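Local coordinates for protein peptidase, M20/M25/M40 family (Staphylococcus aureus, PDB 4EWT) that probably hydrolyses amide bonds, perhaps those of N-acyl amino acids, as a manganese-binding amidohydrolase of the M20 metallopeptidase family, at residues A[160-166]-A[345-351]; A[175-179]-A[307-311]. One frame throughout, in Å; residues are numbered along the deposited sequence.

Contact 1. Residues A[160-166]-A[345-351]; sequences VLGVHVM and AFIYTGA. With MN (manganese (II) ion), chain F.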
ATOM      1  N   VAL A 160       5.460  40.103  24.450  1.00 32.00           N
ATOM      2  CA  VAL A 160       4.437  39.309  25.138  1.00 29.48           C
ATOM      3  C   VAL A 160       5.089  38.147  25.879  1.00 28.42           C
ATOM      4  O   VAL A 160       5.973  37.488  25.353  1.00 28.68           O
ATOM      5  CB  VAL A 160       3.345  38.766  24.180  1.00 28.83           C
ATOM      6  CG1 VAL A 160       2.147  38.234  24.981  1.00 26.58           C
ATOM      7  CG2 VAL A 160       2.882  39.843  23.216  1.00 30.63           C
ATOM      8  N   LEU A 161       4.655  37.913  27.111  1.00 27.03           N
ATOM      9  CA  LEU A 161       5.110  36.760  27.871  1.00 26.43           C
ATOM     10  C   LEU A 161       3.898  35.944  28.293  1.00 24.98           C
ATOM     11  O   LEU A 161       2.854  36.490  28.627  1.00 24.31           O
ATOM     12  CB  LEU A 161       5.943  37.198  29.090  1.00 27.31           C
ATOM     13  CG  LEU A 161       6.439  36.128  30.076  1.00 27.19           C
ATOM     14  CD1 LEU A 161       7.422  35.168  29.431  1.00 27.49           C
ATOM     15  CD2 LEU A 161       7.073  36.766  31.299  1.00 27.69           C
ATOM     16  N   GLY A 162       4.025  34.627  28.228  1.00 24.98           N
ATOM     17  CA  GLY A 162       2.965  33.750  28.684  1.00 23.83           C
ATOM     18  C   GLY A 162       3.550  32.559  29.396  1.00 24.50           C
ATOM     19  O   GLY A 162       4.695  32.177  29.168  1.00 25.01           O
ATOM     20  N   VAL A 163       2.745  31.964  30.259  1.00 24.57           N
ATOM     21  CA  VAL A 163       3.165  30.817  31.031  1.00 26.05           C
ATOM     22  C   VAL A 163       2.080  29.773  30.905  1.00 26.06           C
ATOM     23  O   VAL A 163       0.895  30.108  30.882  1.00 25.64           O
ATOM     24  CB  VAL A 163       3.391  31.179  32.526  1.00 27.00           C
ATOM     25  CG1 VAL A 163       3.371  29.934  33.408  1.00 28.81           C
ATOM     26  CG2 VAL A 163       4.701  31.910  32.700  1.00 27.61           C
ATOM     27  N   HIS A 164       2.496  28.516  30.784  1.00 26.68           N
ATOM     28  CA  HIS A 164       1.583  27.397  30.878  1.00 27.13           C
ATOM     29  C   HIS A 164       2.095  26.445  31.947  1.00 29.11           C
ATOM     30  O   HIS A 164       3.281  26.082  31.952  1.00 30.04           O
ATOM     31  CB  HIS A 164       1.490  26.672  29.528  1.00 26.85           C
ATOM     32  CG  HIS A 164       0.165  26.024  29.281  1.00 26.17           C
ATOM     33  ND1 HIS A 164      -0.256  24.913  29.974  1.00 27.44           N
ATOM     34  CD2 HIS A 164      -0.835  26.337  28.425  1.00 25.41           C
ATOM     35  CE1 HIS A 164      -1.455  24.560  29.546  1.00 29.87           C
ATOM     36  NE2 HIS A 164      -1.826  25.402  28.599  1.00 27.83           N
ATOM     37  N   VAL A 165       1.213  26.070  32.869  1.00 30.56           N
ATOM     38  CA  VAL A 165       1.480  24.970  33.798  1.00 33.56           C
ATOM     39  C   VAL A 165       1.553  23.646  33.033  1.00 35.09           C
ATOM     40  O   VAL A 165       0.745  23.394  32.126  1.00 34.16           O
ATOM     41  CB  VAL A 165       0.403  24.855  34.902  1.00 34.47           C
ATOM     42  CG1 VAL A 165       0.474  26.056  35.855  1.00 33.48           C
ATOM     43  CG2 VAL A 165      -1.011  24.700  34.299  1.00 34.36           C
ATOM     44  N   MET A 166       2.530  22.819  33.390  1.00 37.64           N
ATOM     45  CA  MET A 166       2.720  21.530  32.751  1.00 39.42           C
ATOM     46  C   MET A 166       2.595  20.391  33.751  1.00 42.34           C
ATOM     47  O   MET A 166       3.503  20.155  34.558  1.00 44.12           O
ATOM     48  CB  MET A 166       4.074  21.481  32.050  1.00 40.33           C
ATOM     49  CG  MET A 166       4.261  22.551  30.984  1.00 39.65           C
ATOM     50  SD  MET A 166       3.061  22.456  29.643  1.00 39.73           S
ATOM     51  CE  MET A 166       3.909  21.364  28.513  1.00 39.44           C
ATOM     52  N   ALA A 345       7.770  35.147  24.412  1.00 31.66           N
ATOM     53  CA  ALA A 345       8.276  33.953  25.065  1.00 30.96           C
ATOM     54  C   ALA A 345       7.123  33.275  25.796  1.00 29.33           C
ATOM     55  O   ALA A 345       6.414  33.896  26.595  1.00 28.67           O
ATOM     56  CB  ALA A 345       9.382  34.299  26.034  1.00 32.92           C
ATOM     57  N   PHE A 346       6.923  32.002  25.488  1.00 28.29           N
ATOM     58  CA  PHE A 346       5.929  31.192  26.171  1.00 27.05           C
ATOM     59  C   PHE A 346       6.732  30.206  26.978  1.00 27.82           C
ATOM     60  O   PHE A 346       7.492  29.422  26.415  1.00 28.78           O
ATOM     61  CB  PHE A 346       5.047  30.485  25.141  1.00 25.93           C
ATOM     62  CG  PHE A 346       3.805  29.843  25.710  1.00 24.46           C
ATOM     63  CD1 PHE A 346       2.789  30.617  26.285  1.00 24.19           C
ATOM     64  CD2 PHE A 346       3.632  28.469  25.637  1.00 23.01           C
ATOM     65  CE1 PHE A 346       1.623  30.015  26.785  1.00 21.31           C
ATOM     66  CE2 PHE A 346       2.462  27.857  26.127  1.00 22.81           C
ATOM     67  CZ  PHE A 346       1.465  28.636  26.700  1.00 21.56           C
ATOM     68  N   ILE A 347       6.606  30.275  28.298  1.00 28.37           N
ATOM     69  CA  ILE A 347       7.409  29.420  29.174  1.00 30.01           C
ATOM     70  C   ILE A 347       6.528  28.505  30.025  1.00 29.80           C
ATOM     71  O   ILE A 347       5.316  28.695  30.103  1.00 29.08           O
ATOM     72  CB  ILE A 347       8.400  30.239  30.060  1.00 31.58           C
ATOM     73  CG1 ILE A 347       7.649  31.137  31.041  1.00 31.91           C
ATOM     74  CG2 ILE A 347       9.373  31.040  29.183  1.00 32.85           C
ATOM     75  CD1 ILE A 347       8.529  31.832  32.064  1.00 35.09           C
ATOM     76  N   TYR A 348       7.141  27.511  30.654  1.00 31.13           N
ATOM     77  CA  TYR A 348       6.390  26.501  31.369  1.00 31.80           C
ATOM     78  C   TYR A 348       6.716  26.459  32.854  1.00 33.60           C
ATOM     79  O   TYR A 348       7.872  26.634  33.249  1.00 35.46           O
ATOM     80  CB  TYR A 348       6.660  25.123  30.772  1.00 32.79           C
ATOM     81  CG  TYR A 348       6.485  25.015  29.275  1.00 32.21           C
ATOM     82  CD1 TYR A 348       5.236  25.196  28.679  1.00 31.79           C
ATOM     83  CD2 TYR A 348       7.566  24.702  28.457  1.00 34.13           C
ATOM     84  CE1 TYR A 348       5.067  25.070  27.304  1.00 31.18           C
ATOM     85  CE2 TYR A 348       7.410  24.570  27.077  1.00 34.24           C
ATOM     86  CZ  TYR A 348       6.159  24.762  26.511  1.00 33.00           C
ATOM     87  OH  TYR A 348       5.998  24.642  25.152  1.00 33.59           O
ATOM     88  N   THR A 349       5.687  26.223  33.666  1.00 33.35           N
ATOM     89  CA  THR A 349       5.858  25.973  35.092  1.00 35.04           C
ATOM     90  C   THR A 349       5.563  24.500  35.407  1.00 36.64           C
ATOM     91  O   THR A 349       4.448  24.017  35.181  1.00 35.43           O
ATOM     92  CB  THR A 349       4.924  26.855  35.965  1.00 34.68           C
ATOM     93  OG1 THR A 349       5.125  28.243  35.668  1.00 33.69           O
ATOM     94  CG2 THR A 349       5.203  26.608  37.455  1.00 36.06           C
ATOM     95  N   GLY A 350       6.557  23.797  35.944  1.00 39.13           N
ATOM     96  CA  GLY A 350       6.361  22.410  36.352  1.00 42.04           C
ATOM     97  C   GLY A 350       5.170  22.306  37.290  1.00 43.33           C
ATOM     98  O   GLY A 350       5.063  23.063  38.261  1.00 43.71           O
ATOM     99  N   ALA A 351       4.272  21.373  36.995  1.00 44.14           N
ATOM    100  CA  ALA A 351       3.036  21.234  37.761  1.00 45.75           C
ATOM    101  C   ALA A 351       2.647  19.778  38.047  1.00 49.04           C
ATOM    102  O   ALA A 351       1.504  19.507  38.420  1.00 49.98           O
ATOM    103  CB  ALA A 351       1.906  21.958  37.045  1.00 43.34           C
TER
HETATM  104 MN    MN F 402      -3.888  25.330  27.638  1.00 35.56          MN
HETATM  105  O   HOH W   1      -4.447  24.779  25.290  1.00 31.85           O
HETATM  106  O   HOH W   2      -3.316  27.367  26.846  1.00 36.08           O
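M166 and Y348 meet near one end of a parallel strand pair, 160-166 with 345-351. The pair lies inside the mixed sheet of the M20 metallopeptidase catalytic domain. Backbone bonds run back and forth in the parallel pattern. I347 is gripped twice: its N donates to G162 O at 2.8 Å, and its O accepts from H164 N at 2.9 Å.

M166 is bent at chi2 (-60°) and chi3 (-90°), which curls it against the tyrosine. Its CG rests 3.5 Å from Y348 CB. SD lies obliquely to the ring, 4.4 Å from the centroid, a Met-aromatic contact. CE sits over one face, toward the rim. The Y348 hydroxyl is hydrogen-bonded to Q182.

F346 lies on the same face of the sheet. Its CZ presses on H164 CB at 3.4 Å, and the two rings meet rim to rim. On the other face I347 CG1 packs tightly on V163 CG2 at 3.5 Å; V163 also touches S376 and V380 of helix 372-386.

H164 joins this packing to the active site. With C103 and H105 it binds one manganese ion. Its ND1 donates to V165 O, nearly in the ring plane, which fixes the ring's rotation. NE2 coordinates the metal at 2.3 Å.

Contact 2. Residues A[175-179]-A[307-311]; sequences YYRPG and TEYVA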
ATOM      1  N   TYR A 175      10.541  26.190  32.860  1.00 45.63           N
ATOM      2  CA  TYR A 175      11.181  25.666  31.656  1.00 43.79           C
ATOM      3  C   TYR A 175      11.022  26.593  30.452  1.00 42.43           C
ATOM      4  O   TYR A 175       9.995  27.270  30.301  1.00 41.97           O
ATOM      5  CB  TYR A 175      10.633  24.274  31.335  1.00 43.00           C
ATOM      6  CG  TYR A 175      10.688  23.305  32.503  1.00 43.84           C
ATOM      7  CD1 TYR A 175      11.821  22.521  32.738  1.00 44.83           C
ATOM      8  CD2 TYR A 175       9.605  23.172  33.369  1.00 44.63           C
ATOM      9  CE1 TYR A 175      11.867  21.625  33.812  1.00 46.01           C
ATOM     10  CE2 TYR A 175       9.642  22.289  34.444  1.00 45.87           C
ATOM     11  CZ  TYR A 175      10.772  21.519  34.661  1.00 46.91           C
ATOM     12  OH  TYR A 175      10.795  20.645  35.732  1.00 47.46           O
ATOM     13  N   TYR A 176      12.049  26.610  29.603  1.00 41.24           N
ATOM     14  CA  TYR A 176      12.117  27.514  28.455  1.00 40.28           C
ATOM     15  C   TYR A 176      12.844  26.905  27.245  1.00 39.01           C
ATOM     16  O   TYR A 176      13.626  25.960  27.390  1.00 39.28           O
ATOM     17  CB  TYR A 176      12.805  28.823  28.852  1.00 41.24           C
ATOM     18  CG  TYR A 176      14.324  28.755  28.912  1.00 42.54           C
ATOM     19  CD1 TYR A 176      15.107  29.242  27.861  1.00 42.09           C
ATOM     20  CD2 TYR A 176      14.977  28.215  30.024  1.00 43.65           C
ATOM     21  CE1 TYR A 176      16.508  29.190  27.916  1.00 42.92           C
ATOM     22  CE2 TYR A 176      16.376  28.159  30.088  1.00 44.52           C
ATOM     23  CZ  TYR A 176      17.135  28.648  29.035  1.00 44.26           C
ATOM     24  OH  TYR A 176      18.518  28.594  29.102  1.00 44.76           O
ATOM     25  N   ARG A 177      12.646  27.514  26.088  1.00 37.84           N
ATOM     26  CA  ARG A 177      13.285  27.149  24.844  1.00 36.76           C
ATOM     27  C   ARG A 177      13.089  28.211  23.773  1.00 36.29           C
ATOM     28  O   ARG A 177      11.999  28.538  23.446  1.00 35.70           O
ATOM     29  CB  ARG A 177      12.751  25.813  24.353  1.00 35.65           C
ATOM     30  CG  ARG A 177      13.297  25.429  23.038  1.00 34.81           C
ATOM     31  CD  ARG A 177      12.780  24.149  22.588  1.00 34.70           C
ATOM     32  NE  ARG A 177      13.827  23.410  21.955  1.00 34.72           N
ATOM     33  CZ  ARG A 177      14.134  23.552  20.692  1.00 33.57           C
ATOM     34  NH1 ARG A 177      13.461  24.380  19.923  1.00 32.56           N
ATOM     35  NH2 ARG A 177      15.112  22.844  20.204  1.00 35.16           N
ATOM     36  N   PRO A 178      14.158  28.756  23.233  1.00 36.09           N
ATOM     37  CA  PRO A 178      14.014  29.756  22.168  1.00 35.43           C
ATOM     38  C   PRO A 178      13.627  29.080  20.860  1.00 33.80           C
ATOM     39  O   PRO A 178      13.777  27.862  20.725  1.00 33.05           O
ATOM     40  CB  PRO A 178      15.420  30.364  22.052  1.00 36.40           C
ATOM     41  CG  PRO A 178      16.341  29.280  22.515  1.00 36.53           C
ATOM     42  CD  PRO A 178      15.577  28.516  23.582  1.00 37.01           C
ATOM     43  N   GLY A 179      13.127  29.862  19.909  1.00 32.94           N
ATOM     44  CA  GLY A 179      12.726  29.326  18.620  1.00 30.90           C
ATOM     45  C   GLY A 179      11.402  28.588  18.724  1.00 29.71           C
ATOM     46  O   GLY A 179      10.632  28.804  19.669  1.00 28.97           O
ATOM     47  N   THR A 307      13.389  35.456  24.739  1.00 39.17           N
ATOM     48  CA  THR A 307      13.361  34.225  25.541  1.00 38.39           C
ATOM     49  C   THR A 307      14.630  34.047  26.350  1.00 39.96           C
ATOM     50  O   THR A 307      14.568  33.633  27.508  1.00 40.52           O
ATOM     51  CB  THR A 307      13.127  32.959  24.688  1.00 36.68           C
ATOM     52  OG1 THR A 307      11.910  33.097  23.953  1.00 34.28           O
ATOM     53  CG2 THR A 307      13.039  31.710  25.566  1.00 35.44           C
ATOM     54  N   GLU A 308      15.780  34.351  25.747  1.00 41.01           N
ATOM     55  CA  GLU A 308      17.049  34.246  26.468  1.00 42.86           C
ATOM     56  C   GLU A 308      17.146  35.311  27.546  1.00 44.11           C
ATOM     57  O   GLU A 308      17.626  35.039  28.652  1.00 45.15           O
ATOM     58  CB  GLU A 308      18.256  34.326  25.528  1.00 43.71           C
ATOM     59  CG  GLU A 308      19.416  33.429  25.967  1.00 46.33           C
ATOM     60  CD  GLU A 308      19.103  31.940  25.803  1.00 47.06           C
ATOM     61  OE1 GLU A 308      19.214  31.180  26.794  1.00 48.19           O
ATOM     62  OE2 GLU A 308      18.736  31.530  24.682  1.00 47.22           O
ATOM     63  N   TYR A 309      16.683  36.518  27.231  1.00 44.17           N
ATOM     64  CA  TYR A 309      16.560  37.554  28.244  1.00 45.36           C
ATOM     65  C   TYR A 309      15.746  37.047  29.438  1.00 45.45           C
ATOM     66  O   TYR A 309      16.132  37.259  30.582  1.00 46.84           O
ATOM     67  CB  TYR A 309      15.933  38.831  27.664  1.00 45.61           C
ATOM     68  CG  TYR A 309      15.421  39.759  28.736  1.00 46.70           C
ATOM     69  CD1 TYR A 309      16.279  40.657  29.369  1.00 47.67           C
ATOM     70  CD2 TYR A 309      14.088  39.718  29.142  1.00 45.85           C
ATOM     71  CE1 TYR A 309      15.823  41.493  30.362  1.00 49.40           C
ATOM     72  CE2 TYR A 309      13.619  40.554  30.140  1.00 46.85           C
ATOM     73  CZ  TYR A 309      14.496  41.439  30.742  1.00 48.76           C
ATOM     74  OH  TYR A 309      14.056  42.268  31.731  1.00 50.77           O
ATOM     75  N   VAL A 310      14.627  36.370  29.162  1.00 44.02           N
ATOM     76  CA  VAL A 310      13.734  35.881  30.217  1.00 44.02           C
ATOM     77  C   VAL A 310      14.434  34.866  31.126  1.00 44.68           C
ATOM     78  O   VAL A 310      14.356  34.961  32.354  1.00 45.68           O
ATOM     79  CB  VAL A 310      12.406  35.305  29.641  1.00 42.31           C
ATOM     80  CG1 VAL A 310      11.659  34.484  30.685  1.00 41.94           C
ATOM     81  CG2 VAL A 310      11.526  36.428  29.108  1.00 41.52           C
ATOM     82  N   ALA A 311      15.126  33.914  30.512  1.00 44.37           N
ATOM     83  CA  ALA A 311      15.879  32.907  31.245  1.00 45.39           C
ATOM     84  C   ALA A 311      17.068  33.500  32.008  1.00 47.59           C
ATOM     85  O   ALA A 311      17.417  33.017  33.089  1.00 48.23           O
ATOM     86  CB  ALA A 311      16.349  31.834  30.304  1.00 44.43           C
TER
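A311 CB sits squarely over the centre of the Y176 ring, 3.5 Å from the centroid and 10° off the ring normal. This is a CH-pi contact between strand 173-176 and helix 304-316. The nearest ring atom to that methyl is Y176 CZ.

Two more helix residues meet the ring at its edge. T307 CG2 comes within 4.0 Å of Y176 CD1. E308 OE1 lies 3.5 Å from Y176 OH, a loose approach. The carboxylate plane is turned 76° from the ring. Its other oxygen, OE2, is 3.9 Å from P178 CG. T307 CG2 also packs on the start of the proline, 3.9 Å from P178 N. One threonine methyl thus touches both the tyrosine and the proline.

Helix geometry sets these groups in place. A311 N bonds to T307 O, so the two residues stand one turn apart and share a face. T307 points its beta carbon toward the strand. With OG1 at chi1 -57°, its CG2 is anti to the backbone N and lies against the tyrosine and the proline. OG1 is hydrogen-bonded to D303 O, just ahead of the helix. Y176 OH has a weak hydrogen bond to K315 NZ.

N302 secures the chain after the tyrosine, with its ND2 bonded to R177 O and its backbone bonded to G179. R177 packs against E327 of the second subunit. Helix 304-316 packs on strand 173-176 through Y176, and on strand 344-350 where T307 touches A345. Strand 173-176 lies between strands 322-325 and 344-350.

Overall arrangement
Contact 1 is core and contact 2 only partly buried. Contact 1 joins two parallel strands inside the mixed sheet, mainly by backbone hydrogen bonds, and carries a manganese ligand. Contact 2 packs a helix on the sheet through side chains, mostly apolar, away from the metal. The centres of contact 1 and contact 2 are about 11 Å apart. Strand 344-350 links them, since strand 173-176 is its antiparallel neighbour. Y175 N probably hydrogen-bonds to Y348 O, at 2.7 Å. I347 CB packs on Y175 O, and A345 CB on T307 OG1. Along the chain, contact 2 is nested within the loop that contact 1 closes.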